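Local coordinates for mandelate racemase/muconate lactonizing protein (Alicyclobacillus acidocaldarius LAA1, PDB 3QLD), which is a member of the enolase superfamily, pairing an N-terminal capping domain with a TIM-barrel-like C-terminal domain, but is of unknown specific function, at residues I42-S46 against V356-R362; G124-V128 against V350-G355; L217-P223 against T241-E247; A264-K270 against M292-G298. All coordinates share one frame. Residues are numbered along the deposited sequence.

Interaction 1: I42-S46 against V356-R362; sequences IEGWS and VADWVDR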
loop_
_atom_site.group_PDB
_atom_site.type_symbol
_atom_site.label_atom_id
_atom_site.label_comp_id
_atom_site.label_asym_id
_atom_site.label_seq_id
_atom_site.Cartn_x
_atom_site.Cartn_y
_atom_site.Cartn_z
ATOM N N ILE A 42 -3.198 33.748 -6.909
ATOM C CA ILE A 42 -2.175 33.249 -5.970
ATOM C C ILE A 42 -2.142 31.705 -6.098
ATOM O O ILE A 42 -3.184 31.081 -6.271
ATOM C CB ILE A 42 -2.431 33.718 -4.535
ATOM C CG1 ILE A 42 -2.438 35.291 -4.499
ATOM C CG2 ILE A 42 -1.432 33.059 -3.544
ATOM C CD1 ILE A 42 -1.052 35.906 -4.570
ATOM N N GLU A 43 -0.926 31.173 -6.132
ATOM C CA GLU A 43 -0.673 29.771 -6.553
ATOM C C GLU A 43 0.067 28.959 -5.524
ATOM O O GLU A 43 0.981 29.452 -4.886
ATOM C CB GLU A 43 0.170 29.723 -7.813
ATOM C CG GLU A 43 -0.622 30.265 -8.959
ATOM C CD GLU A 43 0.040 30.135 -10.281
ATOM O OE1 GLU A 43 1.088 29.477 -10.406
ATOM O OE2 GLU A 43 -0.505 30.750 -11.235
ATOM N N GLY A 44 -0.276 27.667 -5.426
ATOM C CA GLY A 44 0.613 26.740 -4.757
ATOM C C GLY A 44 1.036 25.594 -5.691
ATOM O O GLY A 44 0.250 25.189 -6.548
ATOM N N TRP A 45 2.288 25.135 -5.573
ATOM C CA TRP A 45 2.816 23.955 -6.294
ATOM C C TRP A 45 3.342 22.873 -5.349
ATOM O O TRP A 45 3.785 23.187 -4.222
ATOM C CB TRP A 45 3.998 24.343 -7.195
ATOM C CG TRP A 45 3.582 25.275 -8.318
ATOM C CD1 TRP A 45 3.139 26.565 -8.195
ATOM C CD2 TRP A 45 3.574 24.974 -9.713
ATOM N NE1 TRP A 45 2.839 27.080 -9.438
ATOM C CE2 TRP A 45 3.096 26.130 -10.390
ATOM C CE3 TRP A 45 3.898 23.823 -10.467
ATOM C CZ2 TRP A 45 2.976 26.192 -11.787
ATOM C CZ3 TRP A 45 3.784 23.892 -11.861
ATOM C CH2 TRP A 45 3.332 25.069 -12.508
ATOM N N SER A 46 3.374 21.626 -5.831
ATOM C CA SER A 46 4.033 20.519 -5.107
ATOM C C SER A 46 4.365 19.449 -6.089
ATOM O O SER A 46 3.928 19.520 -7.242
ATOM C CB SER A 46 3.094 19.904 -4.092
ATOM O OG SER A 46 2.018 19.288 -4.766
ATOM N N VAL A 356 6.730 28.117 -3.348
ATOM C CA VAL A 356 7.641 28.011 -4.478
ATOM C C VAL A 356 7.148 28.593 -5.814
ATOM O O VAL A 356 7.900 28.606 -6.767
ATOM C CB VAL A 356 8.097 26.550 -4.656
ATOM C CG1 VAL A 356 6.951 25.717 -5.228
ATOM C CG2 VAL A 356 9.278 26.475 -5.527
ATOM N N ALA A 357 5.913 29.070 -5.903
ATOM C CA ALA A 357 5.354 29.483 -7.214
ATOM C C ALA A 357 6.245 30.426 -8.014
ATOM O O ALA A 357 6.475 30.194 -9.220
ATOM C CB ALA A 357 3.882 30.037 -7.078
ATOM N N ASP A 358 6.817 31.429 -7.331
ATOM C CA ASP A 358 7.620 32.511 -7.976
ATOM C C ASP A 358 8.934 32.043 -8.576
ATOM O O ASP A 358 9.493 32.720 -9.441
ATOM C CB ASP A 358 7.924 33.651 -6.990
ATOM C CG ASP A 358 6.712 34.551 -6.764
ATOM O OD1 ASP A 358 5.697 34.325 -7.477
ATOM O OD2 ASP A 358 6.767 35.497 -5.911
ATOM N N TRP A 359 9.368 30.864 -8.122
ATOM C CA TRP A 359 10.576 30.225 -8.509
ATOM C C TRP A 359 10.412 29.259 -9.691
ATOM O O TRP A 359 11.385 28.844 -10.278
ATOM C CB TRP A 359 11.145 29.448 -7.319
ATOM C CG TRP A 359 11.751 30.297 -6.287
ATOM C CD1 TRP A 359 11.725 31.679 -6.237
ATOM C CD2 TRP A 359 12.481 29.867 -5.114
ATOM N NE1 TRP A 359 12.395 32.117 -5.122
ATOM C CE2 TRP A 359 12.877 31.043 -4.418
ATOM C CE3 TRP A 359 12.842 28.615 -4.584
ATOM C CZ2 TRP A 359 13.611 31.004 -3.222
ATOM C CZ3 TRP A 359 13.583 28.577 -3.361
ATOM C CH2 TRP A 359 13.956 29.762 -2.708
ATOM N N VAL A 360 9.183 28.912 -10.036
ATOM C CA VAL A 360 8.901 27.979 -11.109
ATOM C C VAL A 360 9.082 28.559 -12.515
ATOM O O VAL A 360 8.494 29.607 -12.851
ATOM C CB VAL A 360 7.474 27.404 -10.959
ATOM C CG1 VAL A 360 7.194 26.404 -12.099
ATOM C CG2 VAL A 360 7.290 26.724 -9.585
ATOM N N ASP A 361 9.868 27.862 -13.328
ATOM C CA ASP A 361 10.058 28.174 -14.767
ATOM C C ASP A 361 8.896 27.553 -15.539
ATOM O O ASP A 361 8.885 26.331 -15.804
ATOM C CB ASP A 361 11.427 27.673 -15.247
ATOM C CG ASP A 361 11.746 28.048 -16.729
ATOM O OD1 ASP A 361 10.826 28.354 -17.490
ATOM O OD2 ASP A 361 12.927 28.002 -17.117
ATOM N N ARG A 362 7.923 28.406 -15.855
ATOM C CA ARG A 362 6.737 28.004 -16.604
ATOM C C ARG A 362 7.081 27.434 -17.952
ATOM O O ARG A 362 6.417 26.494 -18.391
ATOM C CB ARG A 362 5.707 29.148 -16.747
ATOM C CG ARG A 362 5.146 29.833 -15.443
ATOM C CD ARG A 362 5.222 28.972 -14.187
ATOM N NE ARG A 362 4.347 29.431 -13.089
ATOM C CZ ARG A 362 4.761 30.190 -12.067
ATOM N NH1 ARG A 362 6.029 30.610 -12.000
ATOM N NH2 ARG A 362 3.906 30.532 -11.105
HETATM O O HOH W 1 3.688 29.188 -4.063
#
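Trp-45 lays its indole against the 356-362 loop, with Val-360 CG1 over one face of the six-membered ring, 4.1 Å from its centroid and 10° off the normal, a clear CH-pi contact. This is a seam between the two domains of the enolase-type fold: strand 43-48 belongs to the antiparallel sheet of the N-terminal part, whereas 356-362 follows the antiparallel edge strand 347-349 of the barrel-domain sheet and leads into helix 362-368. At the start of the loop, Val-356 CG1 meets Trp-45 CB at 3.8 Å, and Ala-357 CB lies 3.7 Å from Trp-45 CD1 of the indole. The polar end is organised by Glu-43, whose OE1 accepts from Trp-45 NE1 at 3.1 Å, takes a salt bridge from Arg-362 NH2 at 3.1 Å and is also bonded by Gln-35 of the adjacent strand. Arg-362 is steadied from its own side, since its NH1 donates to Val-360 O at 2.8 Å. Asp-117 of helix 105-123 bonds the backbone nitrogens of both Trp-45 and Val-356, so one side chain holds both segments. A water bridges the two backbones, donating to Glu-43 O at 2.8 Å and accepting from Ala-357 N at 2.9 Å.

Interaction 2: G124-V128 against V350-G355; sequences GQPLV and VPQCAG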
loop_
_atom_site.group_PDB
_atom_site.type_symbol
_atom_site.label_atom_id
_atom_site.label_comp_id
_atom_site.label_asym_id
_atom_site.label_seq_id
_atom_site.Cartn_x
_atom_site.Cartn_y
_atom_site.Cartn_z
ATOM N N GLY A 124 2.000 35.466 2.412
ATOM C CA GLY A 124 3.342 36.046 2.234
ATOM C C GLY A 124 4.312 35.701 3.378
ATOM O O GLY A 124 5.171 36.500 3.738
ATOM N N GLN A 125 4.167 34.504 3.941
ATOM C CA GLN A 125 5.051 34.063 5.019
ATOM C C GLN A 125 5.948 32.945 4.528
ATOM O O GLN A 125 5.479 32.089 3.780
ATOM C CB GLN A 125 4.203 33.549 6.176
ATOM C CG GLN A 125 3.384 34.648 6.840
ATOM C CD GLN A 125 3.012 34.322 8.275
ATOM O OE1 GLN A 125 2.770 33.164 8.618
ATOM N NE2 GLN A 125 2.978 35.344 9.125
ATOM N N PRO A 126 7.246 32.970 4.897
ATOM C CA PRO A 126 8.111 31.852 4.584
ATOM C C PRO A 126 7.483 30.502 5.005
ATOM O O PRO A 126 7.047 30.325 6.159
ATOM C CB PRO A 126 9.374 32.148 5.397
ATOM C CG PRO A 126 9.474 33.711 5.368
ATOM C CD PRO A 126 8.000 34.159 5.374
ATOM N N LEU A 127 7.389 29.576 4.050
ATOM C CA LEU A 127 6.861 28.222 4.336
ATOM C C LEU A 127 7.626 27.543 5.458
ATOM O O LEU A 127 7.014 26.981 6.351
ATOM C CB LEU A 127 6.829 27.339 3.062
ATOM C CG LEU A 127 6.309 25.889 3.275
ATOM C CD1 LEU A 127 4.887 25.837 3.904
ATOM C CD2 LEU A 127 6.260 25.212 1.938
ATOM N N VAL A 128 8.957 27.633 5.453
ATOM C CA VAL A 128 9.739 27.020 6.539
ATOM C C VAL A 128 9.426 27.473 8.035
ATOM O O VAL A 128 9.280 26.639 8.955
ATOM C CB VAL A 128 11.236 27.028 6.219
ATOM C CG1 VAL A 128 11.810 28.462 6.297
ATOM C CG2 VAL A 128 11.985 26.106 7.188
ATOM N N VAL A 350 18.666 26.706 3.222
ATOM C CA VAL A 350 17.251 26.450 3.345
ATOM C C VAL A 350 16.404 27.528 2.673
ATOM O O VAL A 350 16.509 28.684 3.030
ATOM C CB VAL A 350 16.899 26.316 4.840
ATOM C CG1 VAL A 350 15.380 26.257 5.094
ATOM C CG2 VAL A 350 17.597 25.116 5.429
ATOM N N PRO A 351 15.523 27.133 1.707
ATOM C CA PRO A 351 14.577 28.029 1.032
ATOM C C PRO A 351 13.697 28.859 1.985
ATOM O O PRO A 351 12.997 28.327 2.893
ATOM C CB PRO A 351 13.683 27.053 0.210
ATOM C CG PRO A 351 14.660 25.924 -0.160
ATOM C CD PRO A 351 15.558 25.783 1.083
ATOM N N GLN A 352 13.711 30.170 1.758
ATOM C CA GLN A 352 12.900 31.074 2.559
ATOM C C GLN A 352 11.648 31.542 1.826
ATOM O O GLN A 352 10.928 32.392 2.330
ATOM C CB GLN A 352 13.761 32.276 3.039
ATOM C CG GLN A 352 14.878 31.858 4.001
ATOM C CD GLN A 352 14.360 31.291 5.341
ATOM O OE1 GLN A 352 13.264 31.659 5.859
ATOM N NE2 GLN A 352 15.119 30.379 5.891
ATOM N N CYS A 353 11.356 30.950 0.671
ATOM C CA CYS A 353 10.186 31.335 -0.113
ATOM C C CYS A 353 8.886 31.179 0.657
ATOM O O CYS A 353 8.676 30.186 1.369
ATOM C CB CYS A 353 10.124 30.549 -1.428
ATOM S SG CYS A 353 10.323 28.709 -1.156
ATOM N N ALA A 354 8.021 32.182 0.519
ATOM C CA ALA A 354 6.636 32.093 0.909
ATOM C C ALA A 354 6.010 31.352 -0.261
ATOM O O ALA A 354 5.375 31.975 -1.129
ATOM C CB ALA A 354 5.986 33.506 1.037
ATOM N N GLY A 355 6.220 30.035 -0.318
ATOM C CA GLY A 355 5.723 29.270 -1.454
ATOM C C GLY A 355 6.716 29.224 -2.605
ATOM O O GLY A 355 7.425 30.189 -2.883
#
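Val-128, Ala-354 and Gln-352 have the largest buried areas in this contact, together about half of the total. Val-128, in the first turn of helix 127-130, points its side chain at the facing loop: CG2 rests 4.0 Å from Val-350 CG1, while CG1 sits 3.6 Å from Pro-351 O and 3.5 Å from Gln-352 OE1. Gln-352 folds its side chain back with two m rotamers, and this brings OE1 within 3.9 Å of Pro-126 CB, at the N-cap position of the helix; the backbone Gln-352 O is closer still, 3.4 Å from Pro-126 CB. The segments come from the two halves of an enolase-superfamily chain. Residues 124-128 link helix 105-123 to the short helix 127-130. The loop 350-355 follows the antiparallel edge strand 347-349; Ile-311 of helix 303-313 also touches Val-128 and Pro-351. Ala-354 is the centre of an inverse gamma turn. Its CB is 3.6 Å from Gly-124 C, and its CA makes a CA-H...O contact with Gln-125 O at 3.1 Å, pressing the turn against the backbone that follows helix 105-123. Beside it, Leu-127 N donates to Cys-353 O at 3.0 Å and a nearly straight 168°, the one hydrogen bond between the segments.

Interaction 3: L217-P223 against T241-E247; sequences LQFIEQP and TPVCLDE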
loop_
_atom_site.group_PDB
_atom_site.type_symbol
_atom_site.label_atom_id
_atom_site.label_comp_id
_atom_site.label_asym_id
_atom_site.label_seq_id
_atom_site.Cartn_x
_atom_site.Cartn_y
_atom_site.Cartn_z
ATOM N N LEU A 217 29.854 3.524 11.479
ATOM C CA LEU A 217 28.886 4.046 10.480
ATOM C C LEU A 217 27.854 4.851 11.187
ATOM O O LEU A 217 27.459 4.501 12.280
ATOM C CB LEU A 217 28.224 2.843 9.743
ATOM C CG LEU A 217 29.123 1.965 8.904
ATOM C CD1 LEU A 217 28.400 0.693 8.454
ATOM C CD2 LEU A 217 29.639 2.743 7.664
ATOM N N GLN A 218 27.376 5.897 10.563
ATOM C CA GLN A 218 26.279 6.660 11.088
ATOM C C GLN A 218 24.978 5.806 11.159
ATOM O O GLN A 218 24.179 5.967 12.086
ATOM C CB GLN A 218 26.092 7.874 10.195
ATOM C CG GLN A 218 25.183 8.910 10.752
ATOM C CD GLN A 218 25.089 10.104 9.824
ATOM O OE1 GLN A 218 24.251 10.132 8.905
ATOM N NE2 GLN A 218 25.988 11.056 10.004
ATOM N N PHE A 219 24.819 4.916 10.178
ATOM C CA PHE A 219 23.678 3.939 10.125
ATOM C C PHE A 219 23.937 2.961 8.962
ATOM O O PHE A 219 24.826 3.197 8.116
ATOM C CB PHE A 219 22.310 4.654 9.920
ATOM C CG PHE A 219 22.273 5.576 8.692
ATOM C CD1 PHE A 219 22.050 5.050 7.411
ATOM C CD2 PHE A 219 22.399 6.960 8.852
ATOM C CE1 PHE A 219 22.048 5.900 6.280
ATOM C CE2 PHE A 219 22.357 7.836 7.730
ATOM C CZ PHE A 219 22.155 7.272 6.459
ATOM N N ILE A 220 23.164 1.850 8.972
ATOM C CA ILE A 220 23.085 0.872 7.878
ATOM C C ILE A 220 21.602 0.975 7.498
ATOM O O ILE A 220 20.750 0.744 8.351
ATOM C CB ILE A 220 23.473 -0.554 8.306
ATOM C CG1 ILE A 220 24.978 -0.605 8.707
ATOM C CG2 ILE A 220 23.146 -1.612 7.122
ATOM C CD1 ILE A 220 25.368 -1.887 9.352
ATOM N N GLU A 221 21.309 1.359 6.234
ATOM C CA GLU A 221 19.925 1.555 5.822
ATOM C C GLU A 221 19.342 0.261 5.221
ATOM O O GLU A 221 20.026 -0.433 4.464
ATOM C CB GLU A 221 19.929 2.630 4.725
ATOM C CG GLU A 221 18.524 3.152 4.353
ATOM C CD GLU A 221 18.633 4.420 3.526
ATOM O OE1 GLU A 221 19.735 4.721 3.016
ATOM O OE2 GLU A 221 17.638 5.113 3.396
ATOM N N GLN A 222 18.102 -0.058 5.598
ATOM C CA GLN A 222 17.326 -1.190 4.983
ATOM C C GLN A 222 18.125 -2.474 4.823
ATOM O O GLN A 222 18.298 -2.997 3.732
ATOM C CB GLN A 222 16.738 -0.680 3.645
ATOM C CG GLN A 222 15.622 0.428 3.816
ATOM C CD GLN A 222 14.250 -0.025 4.373
ATOM O OE1 GLN A 222 13.571 0.748 5.066
ATOM N NE2 GLN A 222 13.854 -1.278 4.112
ATOM N N PRO A 223 18.661 -3.035 5.946
ATOM C CA PRO A 223 19.518 -4.181 5.824
ATOM C C PRO A 223 18.724 -5.427 5.304
ATOM O O PRO A 223 19.233 -6.187 4.511
ATOM C CB PRO A 223 19.978 -4.432 7.272
ATOM C CG PRO A 223 19.042 -3.755 8.118
ATOM C CD PRO A 223 18.629 -2.537 7.340
ATOM N N THR A 241 25.784 -0.433 15.663
ATOM C CA THR A 241 25.443 0.569 14.604
ATOM C C THR A 241 23.915 0.761 14.477
ATOM O O THR A 241 23.172 -0.239 14.440
ATOM C CB THR A 241 26.001 0.076 13.270
ATOM O OG1 THR A 241 27.391 -0.232 13.427
ATOM C CG2 THR A 241 25.754 1.111 12.012
ATOM N N PRO A 242 23.428 2.009 14.395
ATOM C CA PRO A 242 22.005 2.213 14.221
ATOM C C PRO A 242 21.551 1.646 12.862
ATOM O O PRO A 242 22.265 1.766 11.843
ATOM C CB PRO A 242 21.896 3.743 14.164
ATOM C CG PRO A 242 23.069 4.223 14.978
ATOM C CD PRO A 242 24.134 3.322 14.482
ATOM N N VAL A 243 20.356 1.030 12.881
ATOM C CA VAL A 243 19.679 0.719 11.613
ATOM C C VAL A 243 18.834 1.923 11.234
ATOM O O VAL A 243 18.211 2.524 12.081
ATOM C CB VAL A 243 18.755 -0.539 11.769
ATOM C CG1 VAL A 243 17.868 -0.698 10.521
ATOM C CG2 VAL A 243 19.650 -1.749 11.996
ATOM N N CYS A 244 18.795 2.241 9.930
ATOM C CA CYS A 244 17.951 3.299 9.384
ATOM C C CYS A 244 16.885 2.653 8.493
ATOM O O CYS A 244 17.209 1.763 7.726
ATOM C CB CYS A 244 18.790 4.177 8.483
ATOM S SG CYS A 244 17.827 5.535 7.768
ATOM N N LEU A 245 15.630 3.079 8.640
ATOM C CA LEU A 245 14.605 2.586 7.745
ATOM C C LEU A 245 14.144 3.745 6.857
ATOM O O LEU A 245 14.022 4.893 7.317
ATOM C CB LEU A 245 13.410 1.997 8.518
ATOM C CG LEU A 245 13.800 0.815 9.417
ATOM C CD1 LEU A 245 12.492 0.336 10.165
ATOM C CD2 LEU A 245 14.412 -0.316 8.660
ATOM N N ASP A 246 13.851 3.406 5.602
ATOM C CA ASP A 246 13.294 4.373 4.629
ATOM C C ASP A 246 11.904 3.755 4.305
ATOM O O ASP A 246 10.947 4.095 4.991
ATOM C CB ASP A 246 14.268 4.511 3.444
ATOM C CG ASP A 246 13.720 5.263 2.244
ATOM O OD1 ASP A 246 12.637 5.825 2.299
ATOM O OD2 ASP A 246 14.420 5.263 1.221
ATOM N N GLU A 247 11.842 2.852 3.343
ATOM C CA GLU A 247 10.530 2.407 2.769
ATOM C C GLU A 247 9.768 1.491 3.719
ATOM O O GLU A 247 8.531 1.398 3.663
ATOM C CB GLU A 247 10.669 1.866 1.311
ATOM C CG GLU A 247 11.358 0.523 1.215
ATOM C CD GLU A 247 12.883 0.669 1.012
ATOM O OE1 GLU A 247 13.454 -0.318 0.531
ATOM O OE2 GLU A 247 13.497 1.756 1.295
HETATM O O HOH W 2 29.634 0.876 12.308
#
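Leu-217 opens the pairing: its N donates to a water that in turn donates to Thr-241 OG1, at 2.8 and 2.7 Å, and its CB packs 3.8 Å from Thr-241 CG2. Thr-241 OG1 is also bonded to Asp-213. Gln-218 turns away, but its O lies 3.6 Å from Pro-242 CG. At Phe-219 the ring takes Cys-244 SG over one face, 4.5 Å from the centroid and 17° off the normal, a sulfur-aromatic contact. Ile-220 pairs in parallel with Val-243. Ile-220 N donates to Pro-242 O at 3.0 Å, and Ile-220 O accepts from Cys-244 N at 2.9 Å, so Ile-220 straddles its bridge partner. Glu-221 sits opposite Cys-244 with its side chain on the Cys-244 face; OE2 is 3.9 Å from Asp-246 OD2. Lys-169 forms a salt bridge with Glu-221, Arg-273 and Lys-270 with Asp-246; Asn-268 and Tyr-56 add hydrogen bonds to Glu-221 and Asp-246 respectively. Gln-222 has the largest area buried by the contact. Its N donates to Cys-244 O at 2.9 Å, and its OE1 accepts from Asp-246 N at 2.7 Å, carrying the link past the strand end. Pro-223 CD closes against Val-243 CG1 at 3.8 Å. Strand 220-221, helix 229-238 and strand 243-245 thus form a parallel beta-alpha-beta unit, the repeating element of the TIM-barrel-like domain in this superfamily.

Interaction 4: A264-K270 against M292-G298; sequences ARVLNVK and MAAWVGG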
loop_
_atom_site.group_PDB
_atom_site.type_symbol
_atom_site.label_atom_id
_atom_site.label_comp_id
_atom_site.label_asym_id
_atom_site.label_seq_id
_atom_site.Cartn_x
_atom_site.Cartn_y
_atom_site.Cartn_z
ATOM N N ALA A 264 14.760 -0.154 14.833
ATOM C CA ALA A 264 15.685 0.802 14.192
ATOM C C ALA A 264 15.887 2.021 15.070
ATOM O O ALA A 264 15.073 2.326 15.967
ATOM C CB ALA A 264 15.204 1.243 12.778
ATOM N N ARG A 265 16.929 2.758 14.742
ATOM C CA ARG A 265 17.271 3.945 15.524
ATOM C C ARG A 265 17.353 5.238 14.714
ATOM O O ARG A 265 17.537 6.297 15.318
ATOM C CB ARG A 265 18.581 3.727 16.338
ATOM C CG ARG A 265 18.443 2.616 17.329
ATOM C CD ARG A 265 19.512 2.680 18.412
ATOM N NE ARG A 265 20.818 2.158 18.021
ATOM C CZ ARG A 265 21.173 0.891 18.232
ATOM N NH1 ARG A 265 22.380 0.449 17.890
ATOM N NH2 ARG A 265 20.288 0.070 18.796
ATOM N N VAL A 266 17.269 5.159 13.379
ATOM C CA VAL A 266 17.337 6.316 12.499
ATOM C C VAL A 266 16.245 6.242 11.434
ATOM O O VAL A 266 15.996 5.145 10.919
ATOM C CB VAL A 266 18.727 6.386 11.815
ATOM C CG1 VAL A 266 18.812 7.494 10.744
ATOM C CG2 VAL A 266 19.791 6.662 12.874
ATOM N N LEU A 267 15.600 7.388 11.159
ATOM C CA LEU A 267 14.521 7.459 10.158
ATOM C C LEU A 267 14.976 8.311 8.992
ATOM O O LEU A 267 15.422 9.464 9.206
ATOM C CB LEU A 267 13.235 8.012 10.808
ATOM C CG LEU A 267 12.002 8.195 9.879
ATOM C CD1 LEU A 267 11.504 6.813 9.388
ATOM C CD2 LEU A 267 10.880 8.909 10.645
ATOM N N ASN A 268 14.896 7.728 7.790
ATOM C CA ASN A 268 14.954 8.477 6.514
ATOM C C ASN A 268 13.574 9.052 6.266
ATOM O O ASN A 268 12.597 8.313 6.027
ATOM C CB ASN A 268 15.464 7.586 5.371
ATOM C CG ASN A 268 15.516 8.282 4.019
ATOM O OD1 ASN A 268 14.851 9.293 3.813
ATOM N ND2 ASN A 268 16.251 7.713 3.098
ATOM N N VAL A 269 13.490 10.372 6.407
ATOM C CA VAL A 269 12.214 11.087 6.232
ATOM C C VAL A 269 12.070 11.543 4.781
ATOM O O VAL A 269 12.975 12.187 4.248
ATOM C CB VAL A 269 12.151 12.326 7.130
ATOM C CG1 VAL A 269 10.914 13.274 6.747
ATOM C CG2 VAL A 269 12.046 11.853 8.613
ATOM N N LYS A 270 10.941 11.208 4.119
ATOM C CA LYS A 270 10.656 11.857 2.822
ATOM C C LYS A 270 9.188 12.258 2.977
ATOM O O LYS A 270 8.342 11.411 3.174
ATOM C CB LYS A 270 10.879 10.915 1.648
ATOM C CG LYS A 270 12.289 10.362 1.541
ATOM C CD LYS A 270 12.506 9.445 0.334
ATOM C CE LYS A 270 13.868 8.752 0.485
ATOM N NZ LYS A 270 14.182 7.771 -0.575
HETATM N N MSE A 292 15.259 8.434 18.552
HETATM C CA MSE A 292 15.722 8.262 17.185
HETATM C C MSE A 292 16.246 9.592 16.548
HETATM O O MSE A 292 15.894 10.721 16.983
HETATM C CB MSE A 292 14.566 7.677 16.385
HETATM C CG MSE A 292 14.029 6.404 16.964
HETATM SE SE MSE A 292 12.595 5.573 15.892
HETATM C CE MSE A 292 13.637 5.298 14.271
ATOM N N ALA A 293 17.137 9.456 15.568
ATOM C CA ALA A 293 17.640 10.588 14.799
ATOM C C ALA A 293 16.955 10.454 13.434
ATOM O O ALA A 293 16.608 9.344 13.016
ATOM C CB ALA A 293 19.154 10.449 14.609
ATOM N N ALA A 294 16.754 11.584 12.761
ATOM C CA ALA A 294 16.151 11.576 11.418
ATOM C C ALA A 294 16.942 12.496 10.489
ATOM O O ALA A 294 17.736 13.360 10.954
ATOM C CB ALA A 294 14.653 11.933 11.507
ATOM N N TRP A 295 16.794 12.278 9.177
ATOM C CA TRP A 295 17.433 13.091 8.159
ATOM C C TRP A 295 16.525 12.982 6.958
ATOM O O TRP A 295 15.685 12.038 6.886
ATOM C CB TRP A 295 18.834 12.573 7.840
ATOM C CG TRP A 295 18.926 11.147 7.447
ATOM C CD1 TRP A 295 18.921 10.070 8.281
ATOM C CD2 TRP A 295 19.004 10.626 6.116
ATOM N NE1 TRP A 295 19.029 8.894 7.560
ATOM C CE2 TRP A 295 19.050 9.205 6.222
ATOM C CE3 TRP A 295 19.000 11.215 4.834
ATOM C CZ2 TRP A 295 19.126 8.361 5.102
ATOM C CZ3 TRP A 295 19.103 10.378 3.709
ATOM C CH2 TRP A 295 19.141 8.957 3.845
ATOM N N VAL A 296 16.676 13.889 6.005
ATOM C CA VAL A 296 15.809 13.864 4.806
ATOM C C VAL A 296 16.456 13.195 3.595
ATOM O O VAL A 296 17.559 13.566 3.143
ATOM C CB VAL A 296 15.261 15.318 4.456
ATOM C CG1 VAL A 296 14.609 15.380 3.081
ATOM C CG2 VAL A 296 14.365 15.853 5.499
ATOM N N GLY A 297 15.751 12.200 2.999
ATOM C CA GLY A 297 16.323 11.447 1.884
ATOM C C GLY A 297 15.793 12.017 0.587
ATOM O O GLY A 297 14.929 12.891 0.617
ATOM N N GLY A 298 16.234 11.481 -0.553
ATOM C CA GLY A 298 15.811 11.986 -1.872
ATOM C C GLY A 298 15.087 10.998 -2.777
ATOM O O GLY A 298 15.173 9.781 -2.585
#
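Five backbone hydrogen bonds run between these parallel strands, and donors on the two sides take turns. Ala-293 N donates to Arg-265 O (3.2 Å), Leu-267 N to Ala-293 O (2.9 Å), Trp-295 N to Leu-267 O (3.1 Å), Val-269 N to Trp-295 O (2.8 Å) and Gly-297 N to Val-269 O (3.0 Å). The Asn-268 amide lies over the Trp-295 ring, and its ND2 is hydrogen-bonded to Glu-221, while CB makes an off-centre CH-pi contact 4.2 Å from the centroid of the Trp-295 six-membered ring. Trp-295 in turn stacks with Phe-219 and receives a cation-pi contact from Arg-167. At the far end, Lys-270 stretches out fully beyond chi1, so that NZ reaches Gly-298 O at 3.0 Å and a salt bridge with Asp-246. Gly-297 lies beside that side chain, where a CB would collide with Lys-270 CE and Asn-268 OD1. Arg-265 points away, and its NH1 donates to Leu-239 O. On the opposite face, Val-269 CG2 meets Ala-294 CB at 3.9 Å, and helix 277-289 packs on both residues. Selenomethionine Met-292 tucks CE 3.7 Å from Ala-264 O. The strands cross at -22°, and the intervening chain is mostly helical, including helix 277-289: a parallel beta-alpha-beta crossover, as expected of neighbouring strands in the TIM-barrel-like domain.

Interactions 3 and 4 belong to one sheet: their centres are 9 Å apart, strands 243-245 and 266-269 are neighbours, and probable hydrogen bonds join Val-243 O to Arg-265 N (3.0 Å) and Glu-221 OE2 to Asn-268 ND2 (3.0 Å). Phe-219 CZ meets Trp-295 CZ2 at 3.5 Å, so aromatic packing continues from one pair to the next. Interactions 1 and 2 make a second cluster, centres 12 Å apart, where successive parts of the 350-362 loop contact the N-terminal half and Trp-359 CZ3 touches Pro-351 CB at 3.9 Å. Centre to centre, interactions 1 and 3 are about 35 Å apart, on opposite sides of the chain's centre. Interactions 3 and 4 are nested within the loops that interactions 1 and 2 close.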